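Local coordinates for putative cell filamentation protein (Bartonella quintana, PDB 4N67) that probably transfers AMP from ATP to target proteins (AMPylation) through its Fic domain, which holds bound ADP here, as a putative secreted effector, at residues L62-H66 with P154-G158; A142-T147 with M204-F208. The protein carries 2 engineered substitutions. Residues are numbered along the deposited sequence.

Contact 1. Residues L62-H66 with P154-G158; sequences LRTIH and PFRKG. With ADP (adenosine-5'-diphosphate), chain B.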
# COMPACT_ATOMS: atom_id res chain seq x y z
N LEU A 62 3.23 8.22 -0.36
CA LEU A 62 3.01 6.81 -0.66
C LEU A 62 4.16 6.26 -1.49
O LEU A 62 4.68 5.18 -1.20
CB LEU A 62 1.68 6.62 -1.36
CG LEU A 62 1.21 5.19 -1.50
CD1 LEU A 62 0.63 4.67 -0.21
CD2 LEU A 62 0.17 5.10 -2.60
N ARG A 63 4.61 7.05 -2.47
CA ARG A 63 5.77 6.64 -3.25
C ARG A 63 7.04 6.52 -2.41
O ARG A 63 7.84 5.60 -2.58
CB ARG A 63 5.97 7.61 -4.41
CG ARG A 63 4.90 7.50 -5.50
CD ARG A 63 5.18 8.46 -6.65
NE ARG A 63 4.34 8.18 -7.80
CZ ARG A 63 3.16 8.74 -8.07
NH1 ARG A 63 2.65 9.71 -7.32
NH2 ARG A 63 2.51 8.37 -9.18
N THR A 64 7.22 7.45 -1.49
CA THR A 64 8.36 7.39 -0.57
C THR A 64 8.33 6.13 0.28
O THR A 64 9.36 5.47 0.45
CB THR A 64 8.42 8.63 0.31
OG1 THR A 64 8.84 9.73 -0.51
CG2 THR A 64 9.38 8.47 1.43
N ILE A 65 7.18 5.77 0.83
CA ILE A 65 7.07 4.54 1.57
C ILE A 65 7.47 3.34 0.73
O ILE A 65 8.27 2.50 1.15
CB ILE A 65 5.66 4.32 2.14
CG1 ILE A 65 5.32 5.42 3.16
CG2 ILE A 65 5.52 2.95 2.77
CD1 ILE A 65 3.86 5.43 3.54
N HIS A 66 6.92 3.25 -0.48
CA HIS A 66 7.22 2.12 -1.35
C HIS A 66 8.72 2.10 -1.63
O HIS A 66 9.36 1.05 -1.62
CB HIS A 66 6.46 2.20 -2.66
CG HIS A 66 6.54 0.96 -3.47
ND1 HIS A 66 7.50 0.75 -4.44
CD2 HIS A 66 5.76 -0.14 -3.47
CE1 HIS A 66 7.30 -0.43 -4.99
NE2 HIS A 66 6.26 -0.99 -4.41
N PRO A 154 -1.31 1.22 -6.74
CA PRO A 154 -0.47 1.98 -7.66
C PRO A 154 0.80 1.35 -8.16
O PRO A 154 1.35 1.85 -9.13
CB PRO A 154 -0.13 3.25 -6.86
CG PRO A 154 -1.15 3.30 -5.78
CD PRO A 154 -1.44 1.89 -5.44
N PHE A 155 1.26 0.28 -7.51
CA PHE A 155 2.55 -0.33 -7.81
C PHE A 155 2.42 -1.70 -8.45
O PHE A 155 1.44 -2.40 -8.26
CB PHE A 155 3.41 -0.37 -6.53
CG PHE A 155 3.53 0.97 -5.83
CD1 PHE A 155 4.43 1.93 -6.30
CD2 PHE A 155 2.72 1.30 -4.77
CE1 PHE A 155 4.50 3.17 -5.71
CE2 PHE A 155 2.80 2.56 -4.19
CZ PHE A 155 3.69 3.49 -4.67
N ARG A 156 3.46 -2.10 -9.15
CA ARG A 156 3.45 -3.43 -9.76
C ARG A 156 3.35 -4.55 -8.70
O ARG A 156 2.71 -5.58 -8.94
CB ARG A 156 4.67 -3.60 -10.65
CG ARG A 156 4.88 -5.00 -11.18
CD ARG A 156 3.76 -5.46 -12.11
NE ARG A 156 4.01 -6.83 -12.57
CZ ARG A 156 3.85 -7.93 -11.83
NH1 ARG A 156 3.45 -7.88 -10.58
NH2 ARG A 156 4.18 -9.12 -12.36
N LYS A 157 3.99 -4.33 -7.56
CA LYS A 157 3.95 -5.23 -6.42
C LYS A 157 4.30 -4.44 -5.17
O LYS A 157 4.89 -3.35 -5.28
CB LYS A 157 4.97 -6.36 -6.61
CG LYS A 157 4.80 -7.52 -5.65
CD LYS A 157 5.81 -8.62 -5.94
CE LYS A 157 5.77 -9.67 -4.83
NZ LYS A 157 7.14 -9.94 -4.27
N GLY A 158 3.91 -4.97 -4.01
CA GLY A 158 4.23 -4.33 -2.73
C GLY A 158 3.17 -3.34 -2.29
O GLY A 158 3.41 -2.53 -1.40
PB ADP B . 0.88 -6.96 -4.17
O1B ADP B . 0.58 -7.70 -5.48
O2B ADP B . 0.68 -5.50 -4.34
O3B ADP B . 2.25 -7.29 -3.56
PA ADP B . -0.80 -7.51 -1.81
O1A ADP B . -0.91 -8.88 -1.13
O2A ADP B . 0.15 -6.52 -1.17
O3A ADP B . -0.29 -7.71 -3.36
O5' ADP B . -2.27 -6.93 -1.97
C5' ADP B . -2.51 -5.54 -2.20
C4' ADP B . -3.86 -5.19 -1.57
O4' ADP B . -4.92 -5.77 -2.35
C3' ADP B . -4.00 -5.71 -0.14
O3' ADP B . -4.57 -4.70 0.71
C2' ADP B . -4.94 -6.89 -0.29
O2' ADP B . -5.72 -7.18 0.88
C1' ADP B . -5.80 -6.45 -1.44
N9 ADP B . -6.48 -7.55 -2.17
C8 ADP B . -6.16 -8.85 -2.23
N7 ADP B . -7.05 -9.47 -3.04
C5 ADP B . -7.93 -8.57 -3.50
C6 ADP B . -9.11 -8.55 -4.38
N6 ADP B . -9.49 -9.74 -4.95
N1 ADP B . -9.75 -7.40 -4.62
C2 ADP B . -9.32 -6.25 -4.04
N3 ADP B . -8.25 -6.20 -3.21
C4 ADP B . -7.54 -7.29 -2.92

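Contact 2. Residues A142-T147 with M204-F208; sequences AAEVFT and MKDLF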
# COMPACT_ATOMS: atom_id res chain seq x y z
N ALA A 142 -10.72 5.55 8.25
CA ALA A 142 -9.46 4.87 7.89
C ALA A 142 -9.77 3.75 6.94
O ALA A 142 -9.01 3.51 5.97
CB ALA A 142 -8.77 4.33 9.13
N ALA A 143 -10.88 3.06 7.18
CA ALA A 143 -11.27 1.95 6.29
C ALA A 143 -11.56 2.46 4.88
O ALA A 143 -11.19 1.79 3.90
CB ALA A 143 -12.48 1.19 6.85
N GLU A 144 -12.22 3.62 4.78
CA GLU A 144 -12.48 4.22 3.46
C GLU A 144 -11.19 4.62 2.74
O GLU A 144 -11.05 4.45 1.53
CB GLU A 144 -13.42 5.42 3.57
CG GLU A 144 -14.82 5.04 4.02
CD GLU A 144 -15.83 6.16 3.85
OE1 GLU A 144 -15.55 7.11 3.08
OE2 GLU A 144 -16.90 6.11 4.50
N VAL A 145 -10.23 5.16 3.48
CA VAL A 145 -8.96 5.52 2.88
C VAL A 145 -8.30 4.23 2.37
O VAL A 145 -7.76 4.17 1.25
CB VAL A 145 -8.04 6.22 3.92
CG1 VAL A 145 -6.60 6.33 3.42
CG2 VAL A 145 -8.62 7.58 4.28
N PHE A 146 -8.34 3.19 3.18
CA PHE A 146 -7.70 1.92 2.79
C PHE A 146 -8.35 1.32 1.56
O PHE A 146 -7.66 0.81 0.67
CB PHE A 146 -7.71 0.90 3.94
CG PHE A 146 -6.69 -0.17 3.76
CD1 PHE A 146 -5.37 0.10 4.06
CD2 PHE A 146 -7.00 -1.38 3.16
CE1 PHE A 146 -4.38 -0.81 3.84
CE2 PHE A 146 -6.00 -2.33 2.96
CZ PHE A 146 -4.69 -2.03 3.30
N THR A 147 -9.67 1.32 1.51
CA THR A 147 -10.32 0.75 0.31
C THR A 147 -9.99 1.59 -0.93
O THR A 147 -9.81 1.04 -2.01
CB THR A 147 -11.83 0.56 0.47
OG1 THR A 147 -12.44 1.79 0.80
CG2 THR A 147 -12.11 -0.40 1.60
N MET A 204 -14.11 -4.21 6.31
CA MET A 204 -12.95 -3.32 6.47
C MET A 204 -13.12 -2.40 7.67
O MET A 204 -12.14 -2.15 8.38
CB MET A 204 -12.69 -2.49 5.21
CG MET A 204 -11.31 -1.84 5.17
SD MET A 204 -9.94 -2.99 5.04
CE MET A 204 -10.10 -3.43 3.31
N LYS A 205 -14.33 -1.88 7.86
CA LYS A 205 -14.61 -1.04 9.03
C LYS A 205 -14.36 -1.83 10.32
O LYS A 205 -13.69 -1.34 11.23
CB LYS A 205 -16.05 -0.53 8.97
CG LYS A 205 -16.49 0.24 10.21
CD LYS A 205 -17.97 0.54 10.17
CE LYS A 205 -18.84 -0.69 10.33
NZ LYS A 205 -19.35 -0.97 11.71
N ASP A 206 -14.82 -3.07 10.38
CA ASP A 206 -14.66 -3.89 11.57
C ASP A 206 -13.18 -4.18 11.83
O ASP A 206 -12.74 -4.23 12.98
CB ASP A 206 -15.42 -5.22 11.41
CG ASP A 206 -16.94 -5.05 11.43
OD1 ASP A 206 -17.46 -3.95 11.74
OD2 ASP A 206 -17.64 -6.05 11.12
N LEU A 207 -12.45 -4.45 10.75
CA LEU A 207 -11.03 -4.70 10.81
C LEU A 207 -10.31 -3.50 11.47
O LEU A 207 -9.55 -3.66 12.41
CB LEU A 207 -10.49 -4.97 9.39
CG LEU A 207 -9.01 -5.35 9.31
CD1 LEU A 207 -8.75 -6.19 8.04
CD2 LEU A 207 -8.09 -4.15 9.37
N PHE A 208 -10.59 -2.30 10.97
CA PHE A 208 -9.92 -1.12 11.52
C PHE A 208 -10.34 -0.85 12.96
O PHE A 208 -9.51 -0.52 13.77
CB PHE A 208 -10.05 0.12 10.61
CG PHE A 208 -9.03 0.14 9.51
CD1 PHE A 208 -9.26 -0.48 8.28
CD2 PHE A 208 -7.79 0.72 9.74
CE1 PHE A 208 -8.27 -0.50 7.32
CE2 PHE A 208 -6.81 0.71 8.78
CZ PHE A 208 -7.04 0.10 7.58

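Contact 1. Residues L62-H66 with P154-G158
His66 illustrates how one side chain can join a helix to a phosphate-binding loop by both stacking and hydrogen bonding. Its t rotamer (chi1 -169°) carries the imidazole out from helix 59-70 to lie on the ring of Phe155. The two form an offset stack, with centroids 3.9 Å apart and planes only 8° from parallel, and His66 CB adds a CH-pi contact 3.9 Å from the Phe155 centroid. The edge of the same imidazole serves polar needs: NE2 donates to the backbone O of Lys157 (2.9 Å, 166°), while ND1 is hydrogen-bonded to Gly78 N, so both nitrogens are satisfied.

Phe155, in an m rotamer, points toward the helix and lays its ring against it. Its CZ meets Arg63 CA and Leu62 O, both at 4.0 Å, and Leu62 CD2 closes the apolar patch at 4.0 Å from Phe155 CE2 and 3.9 Å from Pro154 CG. Arg63 sends its guanidinium to Thr80 and Gln114, and the Lys157 side chain leads away from the helix.

Gly158 turns the chain at phi/psi 89/17, where a CB would fall about 3.1 Å from His66 NE2 and jam against the preceding carbonyl. Gly158 N donates a hydrogen bond to ADP O3B (2.9 Å, 165°). PFRKG belongs to the Fic signature loop, HPFx(D/E)GNGR in the family, with Lys157 at the usually acidic position.

Contact 2. Residues A142-T147 with M204-F208
Apolar helix-helix packing joins helix 135-152 to helix 202-211 in a buried contact beside the nucleotide pocket. The two short segments cross at 121° with their axes 8.9 Å apart at closest approach. The small Ala143 sits at the closest point, its CA 5.3 Å from Lys205 CA, while the Lys205 side chain leads away from the interface. Ala143 CB lies 3.7 Å from both Met204 CG and Lys205 N, a close fit against the backbone of the other helix.

Larger residues fill the space around this point. Phe208 lays one ring face over the backbone of Ala142 and Ala143, its CD1 3.7 Å from Ala143 CA and its CD2 3.8 Å from Ala142 CB.

In Fic domains the helix corresponding to 135-152 runs directly into the signature loop, so packing along it borders the active site. Phe146 reflects this position: its ring belongs to the ADP pocket, with Phe146 CE2 3.6 Å from ADP O3'. On the helix side, Phe146 CB rests 3.7 Å from Phe208 CE1.

Met204 bends through p values at chi2 and chi3 to bring CE to the edge of the Phe146 ring, 3.7 Å from CD2. Its SD lies 4.9 Å from the ring centroid in an oblique Met-aromatic contact. Thr147 CG2 extends the apolar seam to Met204 CG (3.9 Å), and Met167 of helix 164-174 covers Ala142, Phe146 and Phe208.

How the contacts relate
Two contacts that do not touch can still serve one pocket, as here. Their centres are 19 Å apart and their nearest atoms about 8 Å, yet both reach the same ADP: contact 1 at the beta-phosphate, through Gly158, and contact 2 at the ribose, through Phe146. Helix 135-152 connects them, since it carries residues 142-147 and leads into the loop holding 154-158; Asp150, between the two, also hydrogen-bonds the nucleotide. In sequence the segments alternate, so the paired regions interleave along the chain. Contact 1 lies nearer the chain centre (6 Å, against 13 Å for contact 2, both measured from the contact centres), close to the bound magnesium ion.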